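Side-chain contacts in leucine-rich repeat protein (Bacteroides thetaiotaomicron, PDB 4ECN), which is of unknown function but, as an extracellular leucine-rich repeat protein with two DUF4458 domains, probably binds other proteins: residues 300-305 and 315-320; 369-374 and 452-457. One frame throughout, in Å; residues are numbered along the deposited sequence.

How the contacts relate
From the N terminus the chain runs through two DUF4458 regions, assigned to the transthyretin clan, and then helix 266-280 before the strands of the leucine-rich repeat sheet. Contact 1 closes a short loop, nine residues long between its segments, and ties 300-305 to an edge strand, 317-319. That strand pairs antiparallel with 325-329, which begins the parallel run continued by 351-353 and 452-456. Contact 2 opens later, at 369-374, and closes a 77-residue excursion containing helices by bringing it back onto strand 452-456. The two loops follow in series, neither nesting nor crossing. Both reach the same sheet, their centres about 16 Å apart and their nearest atoms about 4 Å.

Contact 1 (300-305 and 315-320); sequences LNWNFN and PGVDLD. With NA (sodium ion), chain B.
Trp302 reaches Pro315 with its indole edge: NE1 donates to the backbone O of Pro315 over 2.8 Å, with an N-H...O angle of 145°. The acceptor lies only 11° out of the ring plane. Next to the bond, Trp302 CD1 packs on Pro315 CD at 3.6 Å. On the six-membered part of the indole, Trp302 CZ2 meets Val317 CG2 obliquely at 3.5 Å. The indole points this way because CG stands anti to the carbonyl carbon, chi1 -76°. A phenylalanine in its place would lack the N-H and would probably leave Pro315 O without this donor and Val317 less well covered. Strand 317-319 is an edge strand of the leucine-rich repeat sheet, antiparallel to 325-329, consistent with a place at the N-terminal end of the solenoid. Val317 O binds the sodium ion at 2.6 Å, joined by Gln314 O. Around the rest of the indole, Trp286 and Phe333 meet it edge-to-face and Trp278 lies nearly parallel to it. Asn301 OD1 accepts from Trp302 N at 2.6 Å and also from Trp278 NE1, linking the backbone of Trp302 to helix 266-280. Further along, Asn303 OD1 takes Asn305 N at 3.1 Å in an Asx turn.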
loop_
_atom_site.group_PDB
_atom_site.type_symbol
_atom_site.label_atom_id
_atom_site.label_comp_id
_atom_site.label_asym_id
_atom_site.label_seq_id
_atom_site.Cartn_x
_atom_site.Cartn_y
_atom_site.Cartn_z
ATOM N N LEU A 300 16.041 1.982 -6.014
ATOM C CA LEU A 300 15.577 0.627 -6.255
ATOM C C LEU A 300 15.842 -0.337 -5.114
ATOM O O LEU A 300 15.161 -1.371 -5.020
ATOM C CB LEU A 300 16.304 0.059 -7.484
ATOM C CG LEU A 300 16.042 0.694 -8.829
ATOM C CD1 LEU A 300 16.919 0.052 -9.879
ATOM C CD2 LEU A 300 14.581 0.570 -9.217
ATOM N N ASN A 301 16.895 -0.077 -4.311
ATOM C CA ASN A 301 17.314 -1.052 -3.305
ATOM C C ASN A 301 18.131 -0.422 -2.209
ATOM O O ASN A 301 18.502 0.754 -2.303
ATOM C CB ASN A 301 18.186 -2.107 -4.039
ATOM C CG ASN A 301 18.428 -3.427 -3.390
ATOM O OD1 ASN A 301 18.186 -3.644 -2.206
ATOM N ND2 ASN A 301 18.942 -4.343 -4.180
ATOM N N TRP A 302 18.422 -1.220 -1.168
ATOM C CA TRP A 302 19.341 -0.864 -0.102
ATOM C C TRP A 302 20.767 -0.890 -0.622
ATOM O O TRP A 302 21.024 -1.436 -1.699
ATOM C CB TRP A 302 19.201 -1.821 1.072
ATOM C CG TRP A 302 18.000 -1.607 1.931
ATOM C CD1 TRP A 302 17.005 -0.693 1.755
ATOM C CD2 TRP A 302 17.670 -2.344 3.111
ATOM N NE1 TRP A 302 16.064 -0.824 2.751
ATOM C CE2 TRP A 302 16.460 -1.819 3.608
ATOM C CE3 TRP A 302 18.297 -3.388 3.815
ATOM C CZ2 TRP A 302 15.853 -2.314 4.766
ATOM C CZ3 TRP A 302 17.702 -3.870 4.972
ATOM C CH2 TRP A 302 16.483 -3.349 5.423
ATOM N N ASN A 303 21.700 -0.310 0.134
ATOM C CA ASN A 303 23.094 -0.285 -0.281
ATOM C C ASN A 303 24.017 -0.483 0.921
ATOM O O ASN A 303 23.940 0.277 1.888
ATOM C CB ASN A 303 23.403 1.033 -0.989
ATOM C CG ASN A 303 24.824 1.199 -1.469
ATOM O OD1 ASN A 303 25.490 0.245 -1.919
ATOM N ND2 ASN A 303 25.277 2.449 -1.448
ATOM N N PHE A 304 24.888 -1.507 0.842
ATOM C CA PHE A 304 25.864 -1.830 1.887
ATOM C C PHE A 304 27.311 -1.657 1.348
ATOM O O PHE A 304 28.264 -2.021 2.031
ATOM C CB PHE A 304 25.628 -3.258 2.437
ATOM C CG PHE A 304 24.284 -3.430 3.111
ATOM C CD1 PHE A 304 24.085 -3.017 4.425
ATOM C CD2 PHE A 304 23.208 -3.987 2.426
ATOM C CE1 PHE A 304 22.837 -3.158 5.040
ATOM C CE2 PHE A 304 21.959 -4.132 3.045
ATOM C CZ PHE A 304 21.781 -3.709 4.342
ATOM N N ASN A 305 27.475 -1.062 0.148
ATOM C CA ASN A 305 28.797 -0.802 -0.450
ATOM C C ASN A 305 29.238 0.604 -0.045
ATOM O O ASN A 305 29.530 1.475 -0.872
ATOM C CB ASN A 305 28.764 -0.982 -1.970
ATOM C CG ASN A 305 28.234 -2.311 -2.386
ATOM O OD1 ASN A 305 27.272 -2.393 -3.153
ATOM N ND2 ASN A 305 28.755 -3.370 -1.781
ATOM N N PRO A 315 16.596 3.306 2.261
ATOM C CA PRO A 315 15.192 3.632 1.942
ATOM C C PRO A 315 14.258 2.635 2.640
ATOM O O PRO A 315 14.428 1.409 2.491
ATOM C CB PRO A 315 15.140 3.540 0.417
ATOM C CG PRO A 315 16.279 2.653 0.034
ATOM C CD PRO A 315 17.338 2.856 1.059
ATOM N N GLY A 316 13.367 3.170 3.482
ATOM C CA GLY A 316 12.441 2.381 4.298
ATOM C C GLY A 316 12.845 2.240 5.765
ATOM O O GLY A 316 12.019 1.850 6.606
ATOM N N VAL A 317 14.124 2.564 6.088
ATOM C CA VAL A 317 14.667 2.480 7.445
ATOM C C VAL A 317 14.663 3.874 8.052
ATOM O O VAL A 317 15.152 4.834 7.445
ATOM C CB VAL A 317 16.085 1.834 7.527
ATOM C CG1 VAL A 317 16.618 1.847 8.951
ATOM C CG2 VAL A 317 16.091 0.417 6.974
ATOM N N ASP A 318 14.110 3.952 9.277
ATOM C CA ASP A 318 13.999 5.135 10.126
ATOM C C ASP A 318 14.865 4.882 11.408
ATOM O O ASP A 318 14.867 3.774 11.958
ATOM C CB ASP A 318 12.513 5.462 10.438
ATOM C CG ASP A 318 11.616 5.593 9.204
ATOM O OD1 ASP A 318 11.618 6.682 8.579
ATOM O OD2 ASP A 318 10.907 4.592 8.860
ATOM N N LEU A 319 15.674 5.889 11.799
ATOM C CA LEU A 319 16.610 5.791 12.918
ATOM C C LEU A 319 16.345 6.830 13.989
ATOM O O LEU A 319 15.682 7.849 13.726
ATOM C CB LEU A 319 18.072 5.965 12.438
ATOM C CG LEU A 319 18.590 5.113 11.281
ATOM C CD1 LEU A 319 19.916 5.618 10.815
ATOM C CD2 LEU A 319 18.666 3.643 11.642
ATOM N N ASP A 320 16.891 6.574 15.194
ATOM C CA ASP A 320 16.807 7.509 16.295
ATOM C C ASP A 320 18.117 8.317 16.331
ATOM O O ASP A 320 19.072 7.985 15.615
ATOM C CB ASP A 320 16.491 6.820 17.644
ATOM C CG ASP A 320 17.508 5.882 18.286
ATOM O OD1 ASP A 320 18.724 6.036 18.019
ATOM O OD2 ASP A 320 17.099 5.069 19.147
HETATM NA NA NA B . 15.879 6.335 5.401
#

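Contact 2 (369-374 and 452-457); sequences EELTPD and IIYFAN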
loop_
_atom_site.group_PDB
_atom_site.type_symbol
_atom_site.label_atom_id
_atom_site.label_comp_id
_atom_site.label_asym_id
_atom_site.label_seq_id
_atom_site.Cartn_x
_atom_site.Cartn_y
_atom_site.Cartn_z
ATOM N N GLU A 369 1.513 10.144 2.887
ATOM C CA GLU A 369 2.339 10.048 4.094
ATOM C C GLU A 369 2.780 8.615 4.341
ATOM O O GLU A 369 2.300 7.664 3.716
ATOM C CB GLU A 369 1.706 10.645 5.365
ATOM C CG GLU A 369 0.225 10.395 5.594
ATOM C CD GLU A 369 -0.268 11.147 6.814
ATOM O OE1 GLU A 369 0.212 12.281 7.059
ATOM O OE2 GLU A 369 -1.093 10.574 7.562
ATOM N N GLU A 370 3.808 8.508 5.174
ATOM C CA GLU A 370 4.473 7.263 5.497
ATOM C C GLU A 370 4.128 6.834 6.924
ATOM O O GLU A 370 3.558 7.601 7.704
ATOM C CB GLU A 370 5.993 7.474 5.317
ATOM C CG GLU A 370 6.814 6.235 4.970
ATOM C CD GLU A 370 8.257 6.530 4.574
ATOM O OE1 GLU A 370 8.480 7.490 3.792
ATOM O OE2 GLU A 370 9.157 5.773 5.012
ATOM N N LEU A 371 4.435 5.587 7.232
ATOM C CA LEU A 371 4.251 5.004 8.545
ATOM C C LEU A 371 5.508 5.316 9.338
ATOM O O LEU A 371 6.610 4.960 8.900
ATOM C CB LEU A 371 3.998 3.507 8.367
ATOM C CG LEU A 371 3.265 2.825 9.473
ATOM C CD1 LEU A 371 1.799 2.785 9.172
ATOM C CD2 LEU A 371 3.733 1.409 9.584
ATOM N N THR A 372 5.385 6.098 10.412
ATOM C CA THR A 372 6.576 6.523 11.154
ATOM C C THR A 372 6.474 6.243 12.647
ATOM O O THR A 372 5.369 6.167 13.184
ATOM C CB THR A 372 6.847 8.035 10.963
ATOM O OG1 THR A 372 5.698 8.789 11.365
ATOM C CG2 THR A 372 7.301 8.394 9.553
ATOM N N PRO A 373 7.621 6.150 13.357
ATOM C CA PRO A 373 7.549 5.915 14.795
ATOM C C PRO A 373 6.970 7.119 15.533
ATOM O O PRO A 373 7.179 8.275 15.133
ATOM C CB PRO A 373 9.010 5.665 15.188
ATOM C CG PRO A 373 9.736 5.400 13.903
ATOM C CD PRO A 373 9.029 6.214 12.901
ATOM N N ASP A 374 6.223 6.814 16.621
ATOM C CA ASP A 374 5.594 7.742 17.563
ATOM C C ASP A 374 4.782 8.800 16.817
ATOM O O ASP A 374 5.196 9.957 16.715
ATOM C CB ASP A 374 6.649 8.396 18.467
ATOM C CG ASP A 374 7.456 7.410 19.278
ATOM O OD1 ASP A 374 6.876 6.775 20.196
ATOM O OD2 ASP A 374 8.679 7.309 19.035
ATOM N N ILE A 452 3.169 -0.714 15.563
ATOM C CA ILE A 452 2.442 -1.101 14.356
ATOM C C ILE A 452 3.231 -2.170 13.580
ATOM O O ILE A 452 4.426 -1.987 13.355
ATOM C CB ILE A 452 2.198 0.170 13.480
ATOM C CG1 ILE A 452 1.411 1.260 14.229
ATOM C CG2 ILE A 452 1.498 -0.174 12.189
ATOM C CD1 ILE A 452 1.570 2.586 13.634
ATOM N N ILE A 453 2.559 -3.277 13.173
ATOM C CA ILE A 453 3.149 -4.363 12.377
ATOM C C ILE A 453 2.197 -4.635 11.176
ATOM O O ILE A 453 0.996 -4.819 11.364
ATOM C CB ILE A 453 3.505 -5.647 13.191
ATOM C CG1 ILE A 453 4.413 -6.585 12.386
ATOM C CG2 ILE A 453 2.298 -6.381 13.771
ATOM C CD1 ILE A 453 5.241 -7.518 13.224
ATOM N N TYR A 454 2.748 -4.582 9.950
ATOM C CA TYR A 454 2.008 -4.796 8.710
ATOM C C TYR A 454 2.603 -5.953 7.904
ATOM O O TYR A 454 3.805 -5.986 7.624
ATOM C CB TYR A 454 1.996 -3.514 7.842
ATOM C CG TYR A 454 0.871 -2.516 8.078
ATOM C CD1 TYR A 454 0.668 -1.946 9.327
ATOM C CD2 TYR A 454 0.133 -2.008 7.015
ATOM C CE1 TYR A 454 -0.327 -0.989 9.538
ATOM C CE2 TYR A 454 -0.863 -1.048 7.213
ATOM C CZ TYR A 454 -1.073 -0.522 8.474
ATOM O OH TYR A 454 -2.068 0.408 8.687
ATOM N N PHE A 455 1.740 -6.932 7.591
ATOM C CA PHE A 455 1.969 -8.095 6.731
ATOM C C PHE A 455 0.967 -8.073 5.652
ATOM O O PHE A 455 -0.221 -7.949 5.954
ATOM C CB PHE A 455 1.859 -9.414 7.485
ATOM C CG PHE A 455 2.649 -9.590 8.746
ATOM C CD1 PHE A 455 3.931 -10.124 8.709
ATOM C CD2 PHE A 455 2.067 -9.350 9.983
ATOM C CE1 PHE A 455 4.643 -10.347 9.885
ATOM C CE2 PHE A 455 2.771 -9.581 11.156
ATOM C CZ PHE A 455 4.060 -10.069 11.100
ATOM N N ALA A 456 1.381 -8.192 4.400
ATOM C CA ALA A 456 0.399 -8.228 3.324
ATOM C C ALA A 456 0.995 -8.808 2.066
ATOM O O ALA A 456 2.206 -8.728 1.854
ATOM C CB ALA A 456 -0.160 -6.839 3.046
ATOM N N ASN A 457 0.121 -9.422 1.249
ATOM C CA ASN A 457 0.371 -10.009 -0.069
ATOM C C ASN A 457 1.562 -10.947 -0.054
ATOM O O ASN A 457 2.420 -10.875 -0.943
ATOM C CB ASN A 457 0.594 -8.907 -1.078
ATOM C CG ASN A 457 -0.321 -7.734 -0.902
ATOM O OD1 ASN A 457 -1.533 -7.829 -1.100
ATOM N ND2 ASN A 457 0.249 -6.612 -0.499
#
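Glu369 OE2, gripped in salt bridges by Arg379 NH1 and Arg382 NE, anchors to helix 377-384 the loop from which Leu371 reaches Ile452 and Tyr454. The contact itself is wholly apolar and small, burying 140 Å² with no hydrogen bond between the segments, and Leu371 alone carries the side of 369-374. Its CB points toward the strand, and CG stands anti to the backbone N (chi1 -156°), directing the branch point at the strand; from there CD2 goes to Ile452 and CD1 to Tyr454. CD2 meets the branch methyl of Ile452, with CD2 to Ile452 CG2 at 3.8 Å, the two side chains crossing obliquely. CD1 comes to the tyrosine ring at a slant, 4.3 Å from Tyr454 CE1, on the hydroxyl half of the ring. Leu371 thus bridges two side chains that stand two residues apart on the strand, on the same side of it. The backbones stay well separated: even the closest pair, the CA atoms of Leu371 and Ile452, are 8.6 Å apart, so side chains fill the distance. Phe366 meets the Tyr454 ring at a steep angle, and Ile383 touches both Leu371 and Tyr454. Ile453 and Phe455 turn to the other face of the strand, as the leucine positions of an LxxLxL repeat do. Ile452 and Tyr454 would then hold the variable positions of a parallel leucine-rich repeat strand, set between 351-353 and 495-499, covered here by loop 369-374 and helix 377-384, which look like an insertion between strands 351-353 and 452-456.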